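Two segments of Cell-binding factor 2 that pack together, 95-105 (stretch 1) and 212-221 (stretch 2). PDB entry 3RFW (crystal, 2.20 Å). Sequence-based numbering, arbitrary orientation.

Stretch 1, residues 95-105: KVKAFYDQNKD
Stretch 2 212-221: GQIKFDEVKQ

Stretch 1 opens in a helix that begins earlier in the chain; Lys 104 and Asp 105 are in a 3-10 segment. Stretch 2 starts as a strand at 212-213, passes through extended Ile 214 (phi/psi -75/132°) and Lys 215 (-84/154°), the N-cap residue, and becomes helical from Phe 216. The helix axes approach to 10.2 Å with N-to-C directions 120° apart, so the register runs in opposite senses: CA-CA distances are 6.7 Å for both Val 96-Lys 220 and Tyr 100-Phe 216.

Phe 216 (chi1 t, chi2 59°) wedges against one side of the stretch 1 helix. Lys 97 CD sits over its ring face, 3.8 Å from the centroid, while Val 96 CG1 (chi1 t) meets the edge at CZ, 3.7 Å away. Phe 216 CD1 touches Tyr 100 CB at 3.5 Å; the two rings are oblique, with planes at 57°. Phe 216 CB covers the Tyr 100 ring, 4.0 Å from its centroid.

Tyr 100 (chi1 t, chi2 -97°) reaches the extended segment, where OH donates a very short 2.5 Å hydrogen bond to Ile 214 O. Gln 213 (chi1 t, chi2 p, chi3 54°) donates from NE2 to Lys 104 O (3.1 Å, nearly linear) and Ile 214 O (3.1 Å). A water donates to Gln 213 OE1 (its O at 2.7 Å) and Asp 105 OD1 (2.6 Å).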

# COMPACT_ATOMS: atom_id res chain seq x y z
N LYS A 95 22.65 -7.62 26.36
CA LYS A 95 22.56 -6.37 25.56
C LYS A 95 21.10 -5.96 25.29
O LYS A 95 20.74 -4.77 25.27
CB LYS A 95 23.35 -6.51 24.25
CG LYS A 95 24.86 -6.85 24.45
CD LYS A 95 25.77 -5.97 23.58
CE LYS A 95 27.24 -6.45 23.54
NZ LYS A 95 27.42 -7.83 23.00
N VAL A 96 20.25 -6.95 25.07
CA VAL A 96 18.84 -6.68 24.79
C VAL A 96 18.18 -6.04 26.02
O VAL A 96 17.64 -4.94 25.97
CB VAL A 96 18.12 -8.02 24.48
CG1 VAL A 96 16.63 -7.79 24.25
CG2 VAL A 96 18.79 -8.72 23.28
N LYS A 97 18.27 -6.76 27.14
CA LYS A 97 17.89 -6.27 28.46
C LYS A 97 18.46 -4.90 28.77
O LYS A 97 17.73 -3.99 29.17
CB LYS A 97 18.37 -7.25 29.52
CG LYS A 97 17.42 -7.44 30.72
CD LYS A 97 16.19 -6.51 30.65
N ALA A 98 19.78 -4.77 28.61
CA ALA A 98 20.46 -3.49 28.88
C ALA A 98 19.91 -2.34 28.04
O ALA A 98 19.75 -1.23 28.55
CB ALA A 98 21.98 -3.64 28.69
N PHE A 99 19.57 -2.59 26.78
CA PHE A 99 18.97 -1.53 25.95
C PHE A 99 17.56 -1.16 26.46
O PHE A 99 17.16 0.01 26.38
CB PHE A 99 18.86 -1.95 24.48
CG PHE A 99 18.35 -0.85 23.57
CD1 PHE A 99 19.24 0.02 22.94
CD2 PHE A 99 16.99 -0.66 23.37
CE1 PHE A 99 18.77 1.08 22.16
CE2 PHE A 99 16.52 0.37 22.54
CZ PHE A 99 17.41 1.24 21.96
N TYR A 100 16.77 -2.16 26.81
CA TYR A 100 15.45 -1.88 27.40
C TYR A 100 15.60 -1.02 28.67
O TYR A 100 15.09 0.09 28.72
CB TYR A 100 14.69 -3.16 27.73
CG TYR A 100 13.35 -2.87 28.38
CD1 TYR A 100 13.20 -2.90 29.78
CD2 TYR A 100 12.25 -2.50 27.62
CE1 TYR A 100 11.96 -2.66 30.37
CE2 TYR A 100 11.03 -2.20 28.20
CZ TYR A 100 10.87 -2.32 29.58
OH TYR A 100 9.67 -2.00 30.16
N ASP A 101 16.36 -1.52 29.65
CA ASP A 101 16.55 -0.80 30.93
C ASP A 101 17.01 0.64 30.70
O ASP A 101 16.43 1.57 31.27
CB ASP A 101 17.54 -1.53 31.86
CG ASP A 101 17.03 -2.89 32.32
OD1 ASP A 101 15.81 -3.14 32.26
OD2 ASP A 101 17.86 -3.73 32.71
N GLN A 102 17.95 0.84 29.78
CA GLN A 102 18.43 2.19 29.44
C GLN A 102 17.39 3.11 28.82
O GLN A 102 17.52 4.33 28.89
CB GLN A 102 19.68 2.13 28.54
CG GLN A 102 20.94 1.66 29.26
CD GLN A 102 21.99 1.07 28.33
OE1 GLN A 102 22.71 0.13 28.69
NE2 GLN A 102 22.10 1.63 27.13
N ASN A 103 16.40 2.56 28.13
CA ASN A 103 15.42 3.39 27.43
C ASN A 103 14.01 3.22 28.01
O ASN A 103 13.01 3.59 27.38
CB ASN A 103 15.42 3.06 25.93
CG ASN A 103 16.67 3.56 25.22
OD1 ASN A 103 16.74 4.70 24.77
ND2 ASN A 103 17.66 2.69 25.11
N LYS A 104 13.95 2.69 29.23
CA LYS A 104 12.70 2.23 29.82
C LYS A 104 11.61 3.28 29.68
O LYS A 104 10.48 2.98 29.30
CB LYS A 104 12.89 1.84 31.29
CG LYS A 104 11.65 1.23 31.95
CD LYS A 104 11.68 1.40 33.47
CE LYS A 104 11.69 2.89 33.86
N ASP A 105 12.00 4.54 29.89
CA ASP A 105 11.04 5.63 29.99
C ASP A 105 10.56 6.12 28.63
O ASP A 105 9.66 6.96 28.56
CB ASP A 105 11.62 6.80 30.80
CG ASP A 105 11.76 6.46 32.30
OD1 ASP A 105 10.86 5.77 32.89
OD2 ASP A 105 12.81 6.86 32.89
N GLY A 212 0.94 4.38 30.08
CA GLY A 212 1.19 2.97 30.38
C GLY A 212 2.62 2.56 30.06
O GLY A 212 3.22 3.09 29.12
N GLN A 213 3.20 1.72 30.91
CA GLN A 213 4.54 1.20 30.70
C GLN A 213 4.49 -0.03 29.81
O GLN A 213 3.85 -1.02 30.15
CB GLN A 213 5.17 0.84 32.04
CG GLN A 213 6.59 0.23 31.93
CD GLN A 213 7.63 1.26 31.50
OE1 GLN A 213 7.76 2.33 32.11
NE2 GLN A 213 8.30 0.98 30.38
N ILE A 214 5.19 0.00 28.69
CA ILE A 214 5.42 -1.22 27.91
C ILE A 214 6.44 -2.14 28.57
O ILE A 214 7.49 -1.68 29.05
CB ILE A 214 5.80 -0.88 26.44
CG1 ILE A 214 4.70 -0.00 25.83
CG2 ILE A 214 5.97 -2.15 25.63
CD1 ILE A 214 5.09 0.73 24.54
N LYS A 215 6.10 -3.41 28.68
CA LYS A 215 6.95 -4.40 29.35
C LYS A 215 8.03 -4.97 28.41
O LYS A 215 7.80 -5.11 27.21
CB LYS A 215 6.11 -5.56 29.90
CG LYS A 215 5.55 -5.35 31.33
CD LYS A 215 4.41 -6.33 31.66
CE LYS A 215 3.64 -5.89 32.92
NZ LYS A 215 3.14 -7.05 33.73
N PHE A 216 9.13 -5.42 29.01
CA PHE A 216 10.26 -5.97 28.29
C PHE A 216 9.83 -7.10 27.34
O PHE A 216 10.20 -7.10 26.17
CB PHE A 216 11.32 -6.48 29.27
CG PHE A 216 12.55 -7.10 28.61
CD1 PHE A 216 13.32 -6.37 27.72
CD2 PHE A 216 12.96 -8.39 28.95
CE1 PHE A 216 14.48 -6.91 27.17
CE2 PHE A 216 14.10 -8.95 28.38
CZ PHE A 216 14.86 -8.20 27.48
N ASP A 217 9.01 -8.02 27.84
CA ASP A 217 8.55 -9.13 27.02
C ASP A 217 7.78 -8.71 25.76
O ASP A 217 7.76 -9.43 24.77
CB ASP A 217 7.75 -10.13 27.85
CG ASP A 217 8.65 -11.12 28.58
OD1 ASP A 217 8.38 -12.34 28.51
OD2 ASP A 217 9.68 -10.68 29.14
N GLU A 218 7.17 -7.54 25.80
CA GLU A 218 6.42 -7.06 24.67
C GLU A 218 7.36 -6.60 23.56
O GLU A 218 7.05 -6.74 22.38
CB GLU A 218 5.49 -5.93 25.10
CG GLU A 218 4.63 -6.25 26.33
CD GLU A 218 3.57 -5.17 26.63
OE1 GLU A 218 3.54 -4.68 27.79
OE2 GLU A 218 2.80 -4.80 25.70
N VAL A 219 8.50 -6.04 23.93
CA VAL A 219 9.35 -5.35 22.96
C VAL A 219 10.71 -6.04 22.73
O VAL A 219 11.53 -5.54 21.98
CB VAL A 219 9.60 -3.89 23.40
CG1 VAL A 219 10.58 -3.25 22.49
CG2 VAL A 219 8.31 -3.09 23.36
N LYS A 220 10.97 -7.14 23.43
CA LYS A 220 12.35 -7.66 23.47
C LYS A 220 12.84 -8.19 22.13
O LYS A 220 14.01 -8.00 21.79
CB LYS A 220 12.56 -8.69 24.60
CG LYS A 220 11.88 -10.01 24.36
CD LYS A 220 11.96 -10.93 25.58
CE LYS A 220 10.63 -11.68 25.77
NZ LYS A 220 10.81 -13.17 25.90
N GLN A 221 11.96 -8.81 21.36
CA GLN A 221 12.33 -9.34 20.05
C GLN A 221 12.65 -8.21 19.10
O GLN A 221 13.71 -8.21 18.48
CB GLN A 221 11.23 -10.23 19.46
CG GLN A 221 11.45 -11.74 19.69
CD GLN A 221 12.80 -12.25 19.20
OE1 GLN A 221 13.34 -11.81 18.18
NE2 GLN A 221 13.33 -13.23 19.92
O HOH W 1 8.39 4.95 32.53